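Local structure of NAD(P)H-flavin oxidoreductase (Agrobacterium tumefaciens str. C58, 2FRE) at residues P23-M31 with K80-L88; A46-F57 with T109-S120. The protein probably catalyses NAD(P)H-dependent reduction of flavins or nitro compounds through bound flavin mononucleotide. All coordinates share one frame; numbering follows the deposited sequence.

Contact 1 of 2, residues P23-M31 with K80-L88. With FMN (flavin mononucleotide), chain C.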
loop_
_atom_site.group_PDB
_atom_site.type_symbol
_atom_site.label_atom_id
_atom_site.label_comp_id
_atom_site.label_asym_id
_atom_site.label_seq_id
_atom_site.Cartn_x
_atom_site.Cartn_y
_atom_site.Cartn_z
ATOM N N PRO A 23 -1.868 -15.932 -6.888
ATOM C CA PRO A 23 -1.697 -17.341 -7.156
ATOM C C PRO A 23 -0.222 -17.723 -7.175
ATOM O O PRO A 23 0.646 -16.854 -7.061
ATOM C CB PRO A 23 -2.298 -17.504 -8.553
ATOM C CG PRO A 23 -1.997 -16.200 -9.210
ATOM C CD PRO A 23 -2.182 -15.178 -8.113
ATOM N N ARG A 24 0.039 -19.016 -7.341
ATOM C CA ARG A 24 1.402 -19.551 -7.362
ATOM C C ARG A 24 1.750 -20.277 -8.666
ATOM O O ARG A 24 2.926 -20.574 -8.883
ATOM C CB ARG A 24 1.617 -20.508 -6.173
ATOM C CG ARG A 24 1.570 -19.803 -4.845
ATOM C CD ARG A 24 1.791 -20.698 -3.680
ATOM N NE ARG A 24 1.660 -19.905 -2.471
ATOM C CZ ARG A 24 0.511 -19.622 -1.863
ATOM N NH1 ARG A 24 -0.630 -20.134 -2.301
ATOM N NH2 ARG A 24 0.508 -18.841 -0.790
ATOM N N ALA A 25 0.755 -20.573 -9.509
ATOM C CA ALA A 25 1.013 -21.327 -10.761
ATOM C C ALA A 25 1.350 -20.362 -11.892
ATOM O O ALA A 25 0.461 -19.755 -12.473
ATOM C CB ALA A 25 -0.159 -22.201 -11.131
ATOM N N PHE A 26 2.645 -20.233 -12.190
ATOM C CA PHE A 26 3.127 -19.317 -13.217
ATOM C C PHE A 26 3.702 -20.095 -14.390
ATOM O O PHE A 26 4.241 -21.201 -14.222
ATOM C CB PHE A 26 4.150 -18.327 -12.642
ATOM C CG PHE A 26 3.564 -17.360 -11.682
ATOM C CD1 PHE A 26 2.626 -16.420 -12.098
ATOM C CD2 PHE A 26 3.916 -17.401 -10.337
ATOM C CE1 PHE A 26 2.071 -15.525 -11.189
ATOM C CE2 PHE A 26 3.351 -16.517 -9.432
ATOM C CZ PHE A 26 2.441 -15.571 -9.860
ATOM N N ASP A 27 3.566 -19.514 -15.582
ATOM C CA ASP A 27 3.902 -20.236 -16.809
ATOM C C ASP A 27 5.364 -20.133 -17.249
ATOM O O ASP A 27 5.752 -20.773 -18.223
ATOM C CB ASP A 27 2.944 -19.845 -17.949
ATOM C CG ASP A 27 3.224 -18.466 -18.561
ATOM O OD1 ASP A 27 4.086 -17.688 -18.073
ATOM O OD2 ASP A 27 2.537 -18.159 -19.566
ATOM N N GLY A 28 6.164 -19.329 -16.549
ATOM C CA GLY A 28 7.606 -19.260 -16.813
ATOM C C GLY A 28 7.972 -18.504 -18.073
ATOM O O GLY A 28 9.123 -18.528 -18.487
ATOM N N SER A 29 7.000 -17.821 -18.670
ATOM C CA SER A 29 7.209 -17.108 -19.933
ATOM C C SER A 29 7.966 -15.820 -19.682
ATOM O O SER A 29 7.948 -15.309 -18.566
ATOM C CB SER A 29 5.869 -16.795 -20.588
ATOM O OG SER A 29 5.076 -15.981 -19.744
ATOM N N PRO A 30 8.633 -15.282 -20.714
ATOM C CA PRO A 30 9.237 -13.951 -20.582
ATOM C C PRO A 30 8.193 -12.833 -20.517
ATOM O O PRO A 30 7.187 -12.899 -21.208
ATOM C CB PRO A 30 10.087 -13.813 -21.853
ATOM C CG PRO A 30 9.534 -14.781 -22.820
ATOM C CD PRO A 30 8.864 -15.874 -22.046
HETATM N N MSE A 31 8.424 -11.827 -19.678
HETATM C CA MSE A 31 7.579 -10.640 -19.657
HETATM C C MSE A 31 8.282 -9.537 -20.420
HETATM O O MSE A 31 9.454 -9.286 -20.185
HETATM C CB MSE A 31 7.342 -10.130 -18.237
HETATM C CG MSE A 31 6.556 -8.828 -18.202
HETATM SE SE MSE A 31 6.339 -8.101 -16.383
HETATM C CE MSE A 31 5.304 -9.606 -15.618
ATOM N N LYS A 80 9.935 -23.163 -4.793
ATOM C CA LYS A 80 9.294 -24.254 -5.504
ATOM C C LYS A 80 8.374 -23.753 -6.605
ATOM O O LYS A 80 8.312 -24.341 -7.670
ATOM C CB LYS A 80 8.476 -25.105 -4.528
ATOM C CG LYS A 80 9.303 -25.923 -3.573
ATOM C CD LYS A 80 8.457 -26.508 -2.433
ATOM C CE LYS A 80 9.067 -27.798 -1.856
ATOM N NZ LYS A 80 10.503 -27.671 -1.379
ATOM N N TRP A 81 7.658 -22.658 -6.340
ATOM C CA TRP A 81 6.709 -22.105 -7.309
ATOM C C TRP A 81 7.199 -20.808 -7.929
ATOM O O TRP A 81 6.960 -20.571 -9.105
ATOM C CB TRP A 81 5.313 -21.907 -6.670
ATOM C CG TRP A 81 5.306 -21.074 -5.442
ATOM C CD1 TRP A 81 5.443 -21.512 -4.156
ATOM C CD2 TRP A 81 5.158 -19.660 -5.368
ATOM N NE1 TRP A 81 5.385 -20.467 -3.290
ATOM C CE2 TRP A 81 5.221 -19.309 -4.000
ATOM C CE3 TRP A 81 4.993 -18.649 -6.320
ATOM C CZ2 TRP A 81 5.126 -17.996 -3.561
ATOM C CZ3 TRP A 81 4.896 -17.333 -5.881
ATOM C CH2 TRP A 81 4.975 -17.018 -4.515
ATOM N N ALA A 82 7.872 -19.969 -7.144
ATOM C CA ALA A 82 8.328 -18.663 -7.630
ATOM C C ALA A 82 9.417 -18.747 -8.715
ATOM O O ALA A 82 9.607 -17.797 -9.477
ATOM C CB ALA A 82 8.794 -17.805 -6.482
ATOM N N LYS A 83 10.118 -19.871 -8.783
ATOM C CA LYS A 83 11.146 -20.070 -9.797
ATOM C C LYS A 83 10.556 -20.098 -11.183
ATOM O O LYS A 83 11.293 -19.990 -12.147
ATOM C CB LYS A 83 11.939 -21.353 -9.548
ATOM C CG LYS A 83 11.175 -22.649 -9.719
ATOM C CD LYS A 83 11.949 -23.760 -9.055
ATOM C CE LYS A 83 11.296 -25.100 -9.187
ATOM N NZ LYS A 83 12.153 -26.162 -8.529
ATOM N N ASN A 84 9.238 -20.266 -11.276
ATOM C CA ASN A 84 8.545 -20.299 -12.556
ATOM C C ASN A 84 7.819 -18.991 -12.903
ATOM O O ASN A 84 7.126 -18.908 -13.914
ATOM C CB ASN A 84 7.595 -21.502 -12.589
ATOM C CG ASN A 84 8.343 -22.827 -12.591
ATOM O OD1 ASN A 84 9.408 -22.944 -13.188
ATOM N ND2 ASN A 84 7.802 -23.821 -11.904
ATOM N N ALA A 85 8.012 -17.959 -12.074
ATOM C CA ALA A 85 7.489 -16.642 -12.360
ATOM C C ALA A 85 8.301 -16.009 -13.493
ATOM O O ALA A 85 9.365 -16.505 -13.864
ATOM C CB ALA A 85 7.555 -15.776 -11.121
ATOM N N SER A 86 7.782 -14.910 -14.028
ATOM C CA SER A 86 8.416 -14.207 -15.134
ATOM C C SER A 86 9.437 -13.177 -14.661
ATOM O O SER A 86 10.383 -12.867 -15.387
ATOM C CB SER A 86 7.359 -13.498 -15.991
ATOM O OG SER A 86 6.593 -14.414 -16.723
ATOM N N VAL A 87 9.213 -12.641 -13.465
ATOM C CA VAL A 87 10.040 -11.607 -12.861
ATOM C C VAL A 87 10.093 -11.878 -11.363
ATOM O O VAL A 87 9.089 -12.272 -10.771
ATOM C CB VAL A 87 9.420 -10.188 -13.112
ATOM C CG1 VAL A 87 10.118 -9.123 -12.292
ATOM C CG2 VAL A 87 9.453 -9.835 -14.580
ATOM N N LEU A 88 11.271 -11.693 -10.768
ATOM C CA LEU A 88 11.421 -11.634 -9.328
ATOM C C LEU A 88 12.035 -10.279 -8.979
ATOM O O LEU A 88 12.921 -9.787 -9.689
ATOM C CB LEU A 88 12.303 -12.771 -8.806
ATOM C CG LEU A 88 11.668 -14.163 -8.824
ATOM C CD1 LEU A 88 12.701 -15.241 -8.639
ATOM C CD2 LEU A 88 10.636 -14.273 -7.754
HETATM N N1 FMN C . 2.680 -15.986 0.114
HETATM C C2 FMN C . 3.509 -17.106 0.116
HETATM O O2 FMN C . 3.145 -18.146 -0.445
HETATM N N3 FMN C . 4.732 -17.077 0.763
HETATM C C4 FMN C . 5.179 -15.952 1.402
HETATM O O4 FMN C . 6.369 -15.892 1.772
HETATM C C4A FMN C . 4.339 -14.818 1.394
HETATM N N5 FMN C . 4.743 -13.656 2.028
HETATM C C5A FMN C . 3.942 -12.529 1.947
HETATM C C6 FMN C . 4.370 -11.360 2.552
HETATM C C7 FMN C . 3.604 -10.214 2.487
HETATM C C7M FMN C . 4.355 -8.928 2.697
HETATM C C8 FMN C . 2.370 -10.222 1.829
HETATM C C8M FMN C . 1.799 -8.941 1.268
HETATM C C9 FMN C . 1.929 -11.390 1.222
HETATM C C9A FMN C . 2.711 -12.559 1.300
HETATM N N10 FMN C . 2.272 -13.727 0.714
HETATM C C10 FMN C . 3.098 -14.845 0.746
HETATM C "C1'" FMN C . 0.904 -13.830 0.088
HETATM C "C2'" FMN C . -0.263 -13.613 1.048
HETATM O "O2'" FMN C . -0.558 -14.779 1.808
HETATM C "C3'" FMN C . -1.488 -13.138 0.270
HETATM O "O3'" FMN C . -1.225 -11.863 -0.303
HETATM C "C4'" FMN C . -2.725 -13.104 1.160
HETATM O "O4'" FMN C . -3.078 -14.415 1.568
HETATM C "C5'" FMN C . -3.932 -12.452 0.495
HETATM O "O5'" FMN C . -4.303 -13.152 -0.682
HETATM P P FMN C . -4.397 -12.403 -2.103
HETATM O O1P FMN C . -5.596 -11.474 -2.018
HETATM O O2P FMN C . -3.139 -11.576 -2.323
HETATM O O3P FMN C . -4.543 -13.477 -3.147
HETATM O O HOH W 1 4.687 -21.650 -10.393
HETATM O O HOH W 2 4.817 -16.430 -15.733
HETATM O O HOH W 3 4.536 -13.487 -18.109
HETATM O O HOH W 4 10.754 -11.887 -17.945
#
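Two first torsions set up the meeting of Arg24 with Trp81. Arg24 turns CG opposite its carbonyl carbon (chi1 -66°) and then runs extended to NE, while Trp81 holds CG between backbone N and carbonyl carbon (chi1 55°), so that the arginine methylenes lie over one indole face. Arg24 CG stands above the ring centre, and Arg24 CD makes a CH-pi contact almost on the normal of the five-membered ring, 3.6 Å from its centroid. The guanidinium plane is turned 90° to the indole and is not stacked on it. Its Arg24 NE and NH2 both donate to FMN O2, at 3.1 and 2.7 Å, a forked grip that fixes the group's rotation. As in other flavoenzymes, a positive charge beside this carbonyl probably favours the reduced, anionic flavin.

Phe26 lies side by side with Trp81, its CE2 4.0 Å from Trp81 CZ3. A water joins Arg24 O, Phe26 N and Trp81 O.

At Arg24 and Trp81 this forms part of the wall of a nitroreductase-type FMN site; beyond them the loop before helix 33-44 packs on the approach to strand 87-98. At the entry to that strand Ser86 and Val87 both face Ile161, a classic beta bulge.

Farther along, Asp27 OD1 forms an Asx turn with Ser29 N (3.0 Å) and also accepts from Ser29 OG. Ser86 OG donates to Ser29 O, though the modelled 2.5 Å is suspiciously short, and takes bonds from two waters that tie it to Asp27 OD1 and Ser29 OG. Selenomethionine Met31 crosses Val87 at about a right angle, its SE 4.0 Å from Val87 CG2.

Contact 2 of 2, residues A46-F57 with T109-S120; sequences APSASNHQPWRF and THSFDAGAAWFS. With FMN (flavin mononucleotide), chain D.
Asp113 reaches from helix 110-127 into the loop at Ser48, and its side chain is engaged at every atom. With CG anti to the carbonyl carbon (chi1 -75°), the carboxylate is directed to Ser48 and Ala49. Its CB touches Pro54 CG at 3.8 Å; Asp113 CG sits 3.5 Å from Ser48 CA. Of the two oxygens, Asp113 OD1 approaches the flavin methyl C7M at 3.6 Å and accepts from a water shared with Pro47 O. Asp113 OD2 is gripped by Ala49 N at 2.9 Å (N-H...O angle 150°) and by Thr109 OG1 at 2.8 Å, which arrive from opposite faces of the carboxylate plane, while a second water links it to Ala49 O. Three donors on this buried oxygen pin the carboxylate and hold Ala49 N beside FMN C8.

Such a loop, laid over a face of the flavin's dimethylbenzene end, with the start of a long helix beside its methyl C7M, belongs to the dimeric nitroreductase fold. Asn51 ND2 and Gln53 OE1 bond to Lys182 and Val184 of the second subunit.

Deeper in, Trp55 presents its ring edge to the helix backbone, CZ3 lying 3.3 Å from Asp113 O. Ala117 CB packs against Trp55 CE3 (3.5 Å) and the ring edge of Phe57, and Ala46 CB rests on Ala117 CA at 3.6 Å.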
loop_
_atom_site.group_PDB
_atom_site.type_symbol
_atom_site.label_atom_id
_atom_site.label_comp_id
_atom_site.label_asym_id
_atom_site.label_seq_id
_atom_site.Cartn_x
_atom_site.Cartn_y
_atom_site.Cartn_z
ATOM N N ALA A 46 3.170 6.192 -6.168
ATOM C CA ALA A 46 2.442 6.094 -4.925
ATOM C C ALA A 46 2.632 7.341 -4.073
ATOM O O ALA A 46 3.640 8.029 -4.199
ATOM C CB ALA A 46 2.867 4.835 -4.152
ATOM N N PRO A 47 1.671 7.619 -3.167
ATOM C CA PRO A 47 1.917 8.702 -2.222
ATOM C C PRO A 47 2.886 8.257 -1.140
ATOM O O PRO A 47 3.064 7.035 -0.903
ATOM C CB PRO A 47 0.542 8.964 -1.627
ATOM C CG PRO A 47 -0.101 7.558 -1.634
ATOM C CD PRO A 47 0.366 6.963 -2.933
ATOM N N SER A 48 3.511 9.243 -0.494
ATOM C CA SER A 48 4.417 8.989 0.600
ATOM C C SER A 48 4.532 10.247 1.434
ATOM O O SER A 48 4.380 11.343 0.923
ATOM C CB SER A 48 5.809 8.579 0.109
ATOM O OG SER A 48 6.384 9.575 -0.732
ATOM N N ALA A 49 4.807 10.079 2.715
ATOM C CA ALA A 49 5.037 11.226 3.582
ATOM C C ALA A 49 6.101 12.136 2.972
ATOM O O ALA A 49 7.166 11.689 2.516
ATOM C CB ALA A 49 5.442 10.802 4.998
ATOM N N SER A 50 5.776 13.423 2.937
ATOM C CA SER A 50 6.669 14.475 2.402
ATOM C C SER A 50 7.116 14.275 0.954
ATOM O O SER A 50 8.093 14.887 0.512
ATOM C CB SER A 50 7.861 14.644 3.327
ATOM O OG SER A 50 7.403 15.037 4.617
ATOM N N ASN A 51 6.392 13.436 0.211
ATOM C CA ASN A 51 6.831 12.996 -1.115
ATOM C C ASN A 51 8.285 12.514 -1.130
ATOM O O ASN A 51 8.994 12.701 -2.118
ATOM C CB ASN A 51 6.662 14.114 -2.153
ATOM C CG ASN A 51 6.650 13.594 -3.579
ATOM O OD1 ASN A 51 6.176 12.497 -3.829
ATOM N ND2 ASN A 51 7.124 14.411 -4.532
ATOM N N HIS A 52 8.716 11.878 -0.045
ATOM C CA HIS A 52 10.088 11.388 0.066
ATOM C C HIS A 52 10.371 10.222 -0.874
ATOM O O HIS A 52 11.521 10.002 -1.237
ATOM C CB HIS A 52 10.410 10.958 1.507
ATOM C CG HIS A 52 10.663 12.099 2.448
ATOM N ND1 HIS A 52 11.440 13.187 2.114
ATOM C CD2 HIS A 52 10.285 12.289 3.732
ATOM C CE1 HIS A 52 11.504 14.015 3.141
ATOM N NE2 HIS A 52 10.825 13.481 4.142
ATOM N N GLN A 53 9.335 9.446 -1.205
ATOM C CA GLN A 53 9.436 8.323 -2.138
ATOM C C GLN A 53 10.534 7.356 -1.694
ATOM O O GLN A 53 11.557 7.210 -2.391
ATOM C CB GLN A 53 9.701 8.826 -3.566
ATOM C CG GLN A 53 8.716 9.883 -4.070
ATOM C CD GLN A 53 9.227 10.632 -5.304
ATOM O OE1 GLN A 53 9.406 10.044 -6.373
ATOM N NE2 GLN A 53 9.467 11.924 -5.155
ATOM N N PRO A 54 10.358 6.740 -0.510
ATOM C CA PRO A 54 11.405 5.933 0.129
ATOM C C PRO A 54 11.599 4.523 -0.454
ATOM O O PRO A 54 12.585 3.869 -0.143
ATOM C CB PRO A 54 10.934 5.852 1.589
ATOM C CG PRO A 54 9.409 5.878 1.465
ATOM C CD PRO A 54 9.148 6.838 0.329
ATOM N N TRP A 55 10.676 4.075 -1.285
ATOM C CA TRP A 55 10.784 2.769 -1.946
ATOM C C TRP A 55 11.938 2.658 -2.944
ATOM O O TRP A 55 12.286 3.617 -3.642
ATOM C CB TRP A 55 9.487 2.434 -2.691
ATOM C CG TRP A 55 8.922 3.620 -3.442
ATOM C CD1 TRP A 55 9.370 4.155 -4.610
ATOM C CD2 TRP A 55 7.826 4.434 -3.021
ATOM N NE1 TRP A 55 8.625 5.258 -4.940
ATOM C CE2 TRP A 55 7.661 5.444 -3.982
ATOM C CE3 TRP A 55 6.981 4.414 -1.908
ATOM C CZ2 TRP A 55 6.653 6.395 -3.893
ATOM C CZ3 TRP A 55 6.000 5.349 -1.815
ATOM C CH2 TRP A 55 5.846 6.346 -2.796
ATOM N N ARG A 56 12.510 1.460 -3.011
ATOM C CA ARG A 56 13.409 1.063 -4.072
ATOM C C ARG A 56 13.018 -0.346 -4.522
ATOM O O ARG A 56 12.449 -1.127 -3.744
ATOM C CB ARG A 56 14.861 1.055 -3.594
ATOM C CG ARG A 56 15.337 2.351 -2.982
ATOM C CD ARG A 56 15.501 3.462 -4.006
ATOM N NE ARG A 56 16.149 4.621 -3.400
ATOM C CZ ARG A 56 15.505 5.603 -2.747
ATOM N NH1 ARG A 56 14.185 5.605 -2.606
ATOM N NH2 ARG A 56 16.194 6.604 -2.226
ATOM N N PHE A 57 13.334 -0.660 -5.779
ATOM C CA PHE A 57 13.049 -1.985 -6.374
ATOM C C PHE A 57 14.299 -2.551 -7.054
ATOM O O PHE A 57 14.893 -1.906 -7.932
ATOM C CB PHE A 57 11.934 -1.873 -7.401
ATOM C CG PHE A 57 10.771 -1.076 -6.915
ATOM C CD1 PHE A 57 9.858 -1.632 -6.044
ATOM C CD2 PHE A 57 10.603 0.249 -7.308
ATOM C CE1 PHE A 57 8.797 -0.893 -5.569
ATOM C CE2 PHE A 57 9.539 1.004 -6.807
ATOM C CZ PHE A 57 8.639 0.422 -5.947
ATOM N N THR A 109 7.352 6.501 8.479
ATOM C CA THR A 109 6.382 5.931 7.531
ATOM C C THR A 109 6.969 5.109 6.378
ATOM O O THR A 109 6.214 4.676 5.480
ATOM C CB THR A 109 5.548 7.063 6.894
ATOM O OG1 THR A 109 6.404 7.883 6.093
ATOM C CG2 THR A 109 4.881 7.911 7.980
ATOM N N HIS A 110 8.287 4.892 6.360
ATOM C CA HIS A 110 8.922 4.281 5.167
ATOM C C HIS A 110 8.361 2.905 4.762
ATOM O O HIS A 110 8.205 2.625 3.581
ATOM C CB HIS A 110 10.456 4.229 5.298
ATOM C CG HIS A 110 10.963 3.261 6.317
ATOM N ND1 HIS A 110 11.052 3.567 7.660
ATOM C CD2 HIS A 110 11.446 2.003 6.184
ATOM C CE1 HIS A 110 11.547 2.530 8.309
ATOM N NE2 HIS A 110 11.800 1.572 7.439
ATOM N N SER A 111 8.032 2.060 5.731
ATOM C CA SER A 111 7.503 0.743 5.430
ATOM C C SER A 111 6.047 0.822 4.971
ATOM O O SER A 111 5.631 0.155 4.024
ATOM C CB SER A 111 7.651 -0.179 6.654
ATOM O OG SER A 111 9.035 -0.395 6.922
ATOM N N PHE A 112 5.286 1.651 5.656
ATOM C CA PHE A 112 3.925 1.974 5.276
ATOM C C PHE A 112 3.876 2.478 3.822
ATOM O O PHE A 112 3.078 2.003 2.971
ATOM C CB PHE A 112 3.388 2.991 6.302
ATOM C CG PHE A 112 1.954 3.414 6.081
ATOM C CD1 PHE A 112 0.926 2.639 6.546
ATOM C CD2 PHE A 112 1.651 4.610 5.428
ATOM C CE1 PHE A 112 -0.401 3.044 6.386
ATOM C CE2 PHE A 112 0.333 5.002 5.245
ATOM C CZ PHE A 112 -0.690 4.211 5.721
ATOM N N ASP A 113 4.743 3.440 3.521
ATOM C CA ASP A 113 4.765 4.060 2.215
ATOM C C ASP A 113 5.195 3.053 1.126
ATOM O O ASP A 113 4.620 2.998 0.057
ATOM C CB ASP A 113 5.708 5.276 2.241
ATOM C CG ASP A 113 5.099 6.514 2.967
ATOM O OD1 ASP A 113 3.861 6.615 3.126
ATOM O OD2 ASP A 113 5.881 7.417 3.360
ATOM N N ALA A 114 6.184 2.235 1.429
ATOM C CA ALA A 114 6.590 1.117 0.572
ATOM C C ALA A 114 5.422 0.155 0.253
ATOM O O ALA A 114 5.314 -0.336 -0.861
ATOM C CB ALA A 114 7.763 0.359 1.215
ATOM N N GLY A 115 4.552 -0.083 1.233
ATOM C CA GLY A 115 3.350 -0.911 1.053
ATOM C C GLY A 115 2.359 -0.336 0.064
ATOM O O GLY A 115 1.777 -1.071 -0.755
ATOM N N ALA A 116 2.159 0.981 0.134
ATOM C CA ALA A 116 1.382 1.691 -0.876
ATOM C C ALA A 116 1.954 1.509 -2.292
ATOM O O ALA A 116 1.222 1.269 -3.243
ATOM C CB ALA A 116 1.258 3.177 -0.523
ATOM N N ALA A 117 3.268 1.636 -2.427
ATOM C CA ALA A 117 3.942 1.385 -3.700
ATOM C C ALA A 117 3.768 -0.082 -4.155
ATOM O O ALA A 117 3.544 -0.369 -5.336
ATOM C CB ALA A 117 5.402 1.738 -3.577
ATOM N N TRP A 118 3.870 -1.007 -3.212
ATOM C CA TRP A 118 3.658 -2.410 -3.510
ATOM C C TRP A 118 2.238 -2.697 -3.990
ATOM O O TRP A 118 2.074 -3.420 -4.981
ATOM C CB TRP A 118 4.051 -3.280 -2.319
ATOM C CG TRP A 118 3.145 -4.426 -2.006
ATOM C CD1 TRP A 118 2.383 -4.566 -0.888
ATOM C CD2 TRP A 118 2.963 -5.619 -2.779
ATOM N NE1 TRP A 118 1.707 -5.783 -0.924
ATOM C CE2 TRP A 118 2.043 -6.437 -2.078
ATOM C CE3 TRP A 118 3.468 -6.066 -4.006
ATOM C CZ2 TRP A 118 1.617 -7.679 -2.565
ATOM C CZ3 TRP A 118 3.052 -7.310 -4.497
ATOM C CH2 TRP A 118 2.125 -8.104 -3.767
ATOM N N PHE A 119 1.218 -2.137 -3.338
ATOM C CA PHE A 119 -0.150 -2.351 -3.840
ATOM C C PHE A 119 -0.278 -1.802 -5.249
ATOM O O PHE A 119 -0.906 -2.412 -6.116
ATOM C CB PHE A 119 -1.254 -1.768 -2.962
ATOM C CG PHE A 119 -2.586 -2.216 -3.392
ATOM C CD1 PHE A 119 -3.081 -3.435 -2.974
ATOM C CD2 PHE A 119 -3.295 -1.498 -4.343
ATOM C CE1 PHE A 119 -4.304 -3.913 -3.444
ATOM C CE2 PHE A 119 -4.506 -1.954 -4.813
ATOM C CZ PHE A 119 -5.019 -3.159 -4.382
ATOM N N SER A 120 0.298 -0.628 -5.464
ATOM C CA SER A 120 0.274 0.005 -6.768
ATOM C C SER A 120 0.913 -0.908 -7.817
ATOM O O SER A 120 0.374 -1.087 -8.912
ATOM C CB SER A 120 1.014 1.342 -6.692
ATOM O OG SER A 120 0.334 2.275 -5.863
HETATM N N1 FMN D . 0.154 15.912 3.639
HETATM C C2 FMN D . 0.041 16.995 4.504
HETATM O O2 FMN D . -0.416 18.038 4.045
HETATM N N3 FMN D . 0.350 16.875 5.832
HETATM C C4 FMN D . 0.829 15.683 6.329
HETATM O O4 FMN D . 0.851 15.486 7.553
HETATM C C4A FMN D . 0.966 14.607 5.453
HETATM N N5 FMN D . 1.440 13.393 5.909
HETATM C C5A FMN D . 1.500 12.308 5.056
HETATM C C6 FMN D . 1.932 11.081 5.537
HETATM C C7 FMN D . 1.993 9.963 4.696
HETATM C C7M FMN D . 1.968 8.623 5.378
HETATM C C8 FMN D . 1.613 10.074 3.360
HETATM C C8M FMN D . 1.115 8.860 2.589
HETATM C C9 FMN D . 1.201 11.306 2.883
HETATM C C9A FMN D . 1.151 12.420 3.727
HETATM N N10 FMN D . 0.739 13.639 3.230
HETATM C C10 FMN D . 0.622 14.720 4.111
HETATM C "C1'" FMN D . 0.690 13.882 1.747
HETATM C "C2'" FMN D . 1.938 13.604 0.901
HETATM O "O2'" FMN D . 2.817 14.741 0.917
HETATM C "C3'" FMN D . 1.529 13.325 -0.546
HETATM O "O3'" FMN D . 0.762 12.135 -0.590
HETATM C "C4'" FMN D . 2.754 13.245 -1.488
HETATM O "O4'" FMN D . 3.363 14.529 -1.632
HETATM C "C5'" FMN D . 2.426 12.742 -2.873
HETATM O "O5'" FMN D . 1.394 13.498 -3.430
HETATM P P FMN D . 0.031 12.864 -3.988
HETATM O O1P FMN D . 0.304 12.093 -5.236
HETATM O O2P FMN D . -0.517 11.972 -2.908
HETATM O O3P FMN D . -0.904 13.978 -4.355
HETATM O O HOH W 5 1.892 5.833 1.312
HETATM O O HOH W 6 8.035 8.997 2.836
#

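In the fold
Contacts 1 and 2 do not touch: their centres are 25 Å apart, on opposite sides of the chain's centre, with nearest atoms about 8 Å from each other. They reach neighbouring strands of one sheet, 87-98 and 55-61, and their segments alternate along the chain. Their main flavins differ, although Trp118 of contact 2 also touches the flavin of contact 1. Contact 1 grips the pyrimidine O2 of one flavin, whereas contact 2 lines the dimethylbenzene end and ribityl chain of the other. That second flavin is hydrogen-bonded by Arg24 NH2 of the second subunit, so both kinds of surface meet on one cofactor across the dimer interface. Helix 110-127 runs between the two flavin sites.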